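Putative membrane anchored protein (Corynebacterium diphtheriae, PDB 3LSO) is of unknown function but probably stands outside the cell, tethered to the membrane, as an elongated series of beta-rich domains. Local coordinates at residues F254-S257 against G258-I262; G355-N358 against Y359-L363. One frame throughout, in Å; residues are numbered along the deposited sequence.

In the fold
After the N-terminal beta-rich part, the chain enters a domain built around a five-stranded mixed sheet, where interaction 1 closes a short loop between strands 247-253 and 258-267. The chain then runs on into the next beta domain. There interaction 2 closes the connection from strand 349-357, at the margin of a four-stranded antiparallel sheet, to strand 361-366 of another sheet. The two contacts lie in series, neither nesting nor crossing, with centres about 37 Å apart and nearest atoms about 26 Å apart. Interaction 1 also borders the later domain: S257 OG bonds to I426 N and S259 OG to E452. Interaction 2 joins two sheets within that domain.

Interaction 1 of 2, residues F254-S257 against G258-I262; sequences FDTS and GSKTI
K260 folds back from strand 258-267 past F254 to T256, spanning the loop through which the chain returns to the five-stranded mixed sheet of a domain that resembles an Ig-like beta-sandwich. Its CB starts the contact 3.8 Å from CE2 of the F254 ring. CG comes nearer still, 3.6 Å from the same CE2, approaching obliquely. The chain is bent by the rotation about CB-CG (chi2 -82°) and is extended beyond it; the bend turns it along the ring, with CD 3.8 Å from F254 CD2, and the two side chains run antiparallel past one another. CE then leaves the ring and passes beside the carbonyl oxygen of T256. At the tip, NZ donates a hydrogen bond of 3.2 Å to T256 OG1, the lysine meeting the threonine side chain roughly perpendicularly. The aliphatic part of the lysine is thus spent on the aromatic ring and its ammonium on the loop, so that one side chain links two points of the loop, F254 and T256, to the strand. F254 itself is buried: CD1 of I262 reaches its edge 4.3 Å from CZ, and V209, V231 and V284 pack around it. G258, with phi of 150°, takes a backbone form suited to glycine as the strand begins. A water accepts a 3.2 Å hydrogen bond from D255 N and a weak one of 3.4 Å from K260 NZ.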
loop_
_atom_site.group_PDB
_atom_site.type_symbol
_atom_site.label_atom_id
_atom_site.label_comp_id
_atom_site.label_asym_id
_atom_site.label_seq_id
_atom_site.Cartn_x
_atom_site.Cartn_y
_atom_site.Cartn_z
ATOM N N PHE B 254 -11.930 -1.840 -22.733
ATOM C CA PHE B 254 -13.069 -1.132 -22.172
ATOM C C PHE B 254 -14.026 -0.619 -23.240
ATOM O O PHE B 254 -13.630 -0.327 -24.367
ATOM C CB PHE B 254 -12.605 0.016 -21.296
ATOM C CG PHE B 254 -11.897 -0.426 -20.056
ATOM C CD1 PHE B 254 -10.511 -0.338 -19.966
ATOM C CD2 PHE B 254 -12.608 -0.932 -18.971
ATOM C CE1 PHE B 254 -9.844 -0.742 -18.825
ATOM C CE2 PHE B 254 -11.939 -1.345 -17.817
ATOM C CZ PHE B 254 -10.562 -1.247 -17.746
ATOM N N ASP B 255 -15.296 -0.498 -22.873
ATOM C CA ASP B 255 -16.307 -0.007 -23.799
ATOM C C ASP B 255 -16.592 1.467 -23.603
ATOM O O ASP B 255 -16.807 2.175 -24.568
ATOM C CB ASP B 255 -17.597 -0.772 -23.587
ATOM C CG ASP B 255 -17.513 -2.197 -24.073
ATOM O OD1 ASP B 255 -17.168 -2.360 -25.265
ATOM O OD2 ASP B 255 -17.808 -3.124 -23.268
ATOM N N THR B 256 -16.588 1.918 -22.347
ATOM C CA THR B 256 -17.005 3.268 -21.958
ATOM C C THR B 256 -15.986 3.856 -20.988
ATOM O O THR B 256 -15.371 3.116 -20.220
ATOM C CB THR B 256 -18.377 3.224 -21.214
ATOM O OG1 THR B 256 -18.293 2.331 -20.099
ATOM C CG2 THR B 256 -19.516 2.757 -22.138
ATOM N N SER B 257 -15.812 5.172 -20.995
ATOM C CA SER B 257 -14.932 5.802 -20.012
ATOM C C SER B 257 -15.551 5.799 -18.597
ATOM O O SER B 257 -16.762 5.589 -18.436
ATOM C CB SER B 257 -14.481 7.210 -20.460
ATOM O OG SER B 257 -15.505 8.177 -20.396
ATOM N N GLY B 258 -14.696 6.011 -17.593
ATOM C CA GLY B 258 -15.060 6.026 -16.169
ATOM C C GLY B 258 -13.917 5.575 -15.251
ATOM O O GLY B 258 -12.901 5.077 -15.725
ATOM N N SER B 259 -14.065 5.764 -13.938
ATOM C CA SER B 259 -13.191 5.094 -12.980
ATOM C C SER B 259 -13.619 3.657 -12.963
ATOM O O SER B 259 -14.736 3.343 -12.562
ATOM C CB SER B 259 -13.325 5.668 -11.585
ATOM O OG SER B 259 -12.790 6.968 -11.551
ATOM N N LYS B 260 -12.737 2.790 -13.424
ATOM C CA LYS B 260 -13.005 1.377 -13.441
ATOM C C LYS B 260 -12.344 0.718 -12.238
ATOM O O LYS B 260 -11.209 1.040 -11.894
ATOM C CB LYS B 260 -12.508 0.794 -14.751
ATOM C CG LYS B 260 -13.058 1.564 -15.960
ATOM C CD LYS B 260 -14.461 1.111 -16.331
ATOM C CE LYS B 260 -15.038 1.964 -17.416
ATOM N NZ LYS B 260 -16.509 1.731 -17.565
ATOM N N THR B 261 -13.073 -0.171 -11.567
ATOM C CA THR B 261 -12.577 -0.856 -10.380
ATOM C C THR B 261 -12.146 -2.252 -10.778
ATOM O O THR B 261 -12.953 -3.058 -11.232
ATOM C CB THR B 261 -13.660 -0.952 -9.317
ATOM O OG1 THR B 261 -13.973 0.359 -8.831
ATOM C CG2 THR B 261 -13.168 -1.724 -8.172
ATOM N N ILE B 262 -10.859 -2.522 -10.640
ATOM C CA ILE B 262 -10.332 -3.829 -10.952
ATOM C C ILE B 262 -10.130 -4.562 -9.646
ATOM O O ILE B 262 -9.575 -4.010 -8.676
ATOM C CB ILE B 262 -9.000 -3.738 -11.709
ATOM C CG1 ILE B 262 -9.099 -2.734 -12.867
ATOM C CG2 ILE B 262 -8.561 -5.104 -12.213
ATOM C CD1 ILE B 262 -10.204 -3.052 -13.891
HETATM O O HOH W 1 -16.343 -0.793 -19.884
#

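Interaction 2 of 2, residues G355-N358 against Y359-L363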
loop_
_atom_site.group_PDB
_atom_site.type_symbol
_atom_site.label_atom_id
_atom_site.label_comp_id
_atom_site.label_asym_id
_atom_site.label_seq_id
_atom_site.Cartn_x
_atom_site.Cartn_y
_atom_site.Cartn_z
ATOM N N GLY B 355 -14.865 33.751 -23.404
ATOM C CA GLY B 355 -13.522 33.392 -23.824
ATOM C C GLY B 355 -12.622 34.602 -23.891
ATOM O O GLY B 355 -12.990 35.637 -24.455
ATOM N N LYS B 356 -11.427 34.473 -23.314
ATOM C CA LYS B 356 -10.433 35.549 -23.304
ATOM C C LYS B 356 -9.064 35.045 -22.897
ATOM O O LYS B 356 -8.968 33.979 -22.254
ATOM C CB LYS B 356 -10.864 36.663 -22.356
ATOM C CG LYS B 356 -10.864 36.308 -20.894
ATOM C CD LYS B 356 -11.504 37.414 -20.115
ATOM C CE LYS B 356 -12.998 37.575 -20.515
ATOM N NZ LYS B 356 -13.799 38.501 -19.597
ATOM N N THR B 357 -8.021 35.820 -23.241
ATOM C CA THR B 357 -6.622 35.495 -22.906
ATOM C C THR B 357 -6.004 36.496 -21.915
ATOM O O THR B 357 -6.565 37.565 -21.728
ATOM C CB THR B 357 -5.732 35.478 -24.166
ATOM O OG1 THR B 357 -5.890 36.692 -24.910
ATOM C CG2 THR B 357 -6.055 34.328 -25.051
ATOM N N ASN B 358 -4.859 36.129 -21.310
ATOM C CA ASN B 358 -3.938 36.988 -20.515
ATOM C C ASN B 358 -3.413 38.189 -21.219
ATOM O O ASN B 358 -2.251 38.585 -20.948
ATOM C CB ASN B 358 -2.549 36.399 -20.577
ATOM C CG ASN B 358 -2.386 35.187 -19.884
ATOM O OD1 ASN B 358 -1.973 35.177 -18.754
ATOM N ND2 ASN B 358 -2.538 34.119 -20.599
ATOM N N TYR B 359 -4.068 38.655 -22.255
ATOM C CA TYR B 359 -3.392 39.636 -23.085
ATOM C C TYR B 359 -4.352 39.908 -24.182
ATOM O O TYR B 359 -5.105 39.001 -24.559
ATOM C CB TYR B 359 -2.056 39.092 -23.629
ATOM C CG TYR B 359 -2.091 37.747 -24.342
ATOM C CD1 TYR B 359 -2.476 37.640 -25.672
ATOM C CD2 TYR B 359 -1.685 36.585 -23.705
ATOM C CE1 TYR B 359 -2.492 36.402 -26.327
ATOM C CE2 TYR B 359 -1.668 35.345 -24.367
ATOM C CZ TYR B 359 -2.083 35.252 -25.672
ATOM O OH TYR B 359 -2.109 34.011 -26.323
ATOM N N SER B 360 -4.349 41.137 -24.687
ATOM C CA SER B 360 -5.330 41.508 -25.691
ATOM C C SER B 360 -5.130 40.616 -26.904
ATOM O O SER B 360 -3.998 40.245 -27.259
ATOM C CB SER B 360 -5.289 42.997 -26.032
ATOM O OG SER B 360 -3.981 43.383 -26.330
ATOM N N SER B 361 -6.239 40.196 -27.489
ATOM C CA SER B 361 -6.171 39.182 -28.532
ATOM C C SER B 361 -7.374 39.277 -29.396
ATOM O O SER B 361 -8.370 39.884 -29.003
ATOM C CB SER B 361 -6.052 37.772 -27.959
ATOM O OG SER B 361 -7.012 37.591 -26.970
ATOM N N LYS B 362 -7.260 38.722 -30.585
ATOM C CA LYS B 362 -8.364 38.738 -31.496
ATOM C C LYS B 362 -8.887 37.334 -31.662
ATOM O O LYS B 362 -8.119 36.390 -31.706
ATOM C CB LYS B 362 -7.976 39.461 -32.782
ATOM C CG LYS B 362 -8.171 41.022 -32.614
ATOM C CD LYS B 362 -7.399 41.872 -33.624
ATOM C CE LYS B 362 -8.024 43.278 -33.847
ATOM N NZ LYS B 362 -7.965 44.159 -32.628
ATOM N N LEU B 363 -10.198 37.179 -31.640
ATOM C CA LEU B 363 -10.769 35.859 -31.785
ATOM C C LEU B 363 -10.855 35.551 -33.246
ATOM O O LEU B 363 -11.828 35.914 -33.885
ATOM C CB LEU B 363 -12.180 35.795 -31.207
ATOM C CG LEU B 363 -12.764 34.409 -30.926
ATOM C CD1 LEU B 363 -13.974 34.610 -30.040
ATOM C CD2 LEU B 363 -13.110 33.595 -32.180
#
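Between T357 and Y359 the backbone turns sharply about N358, with a weak hydrogen bond of 2.8 Å from Y359 N to T357 O whose N-H...O angle is 144°. The turn belongs to a beta-arch, a connection whose flanking strands, 349-357 and 361-366, lie in different sheets. T357 fills the inside of the bend. With chi1 at 52°, its OG1 lies over the backbone, flanked by N and C, a rotation that aims the hydroxyl at the chain ahead, where it donates a hydrogen bond to Y359 O, modelled very short at 2.5 Å, a length not to be taken literally at this resolution. S361 OG is modelled equally close to T357 OG1, at 2.5 Å, and that length is just as doubtful. The Y359 ring folds back over the same threonine in a CH-pi contact: T357 CB stands 3.9 Å from the ring centroid and only 7° off the normal, while OG1 lies over the same face, nearer the rim. N358 comes alongside the ring, its CB 3.3 Å from Y359 CD2 and meeting the ring obliquely. Its amide plane runs nearly parallel to the ring. Packing extends beyond the turn to I340, which T357 and Y359 both touch, and to F396, which meets T357 and S361; the site as a whole lies at the surface. Near the phenol end, T357 CG2 is 4.1 Å from Y359 CZ.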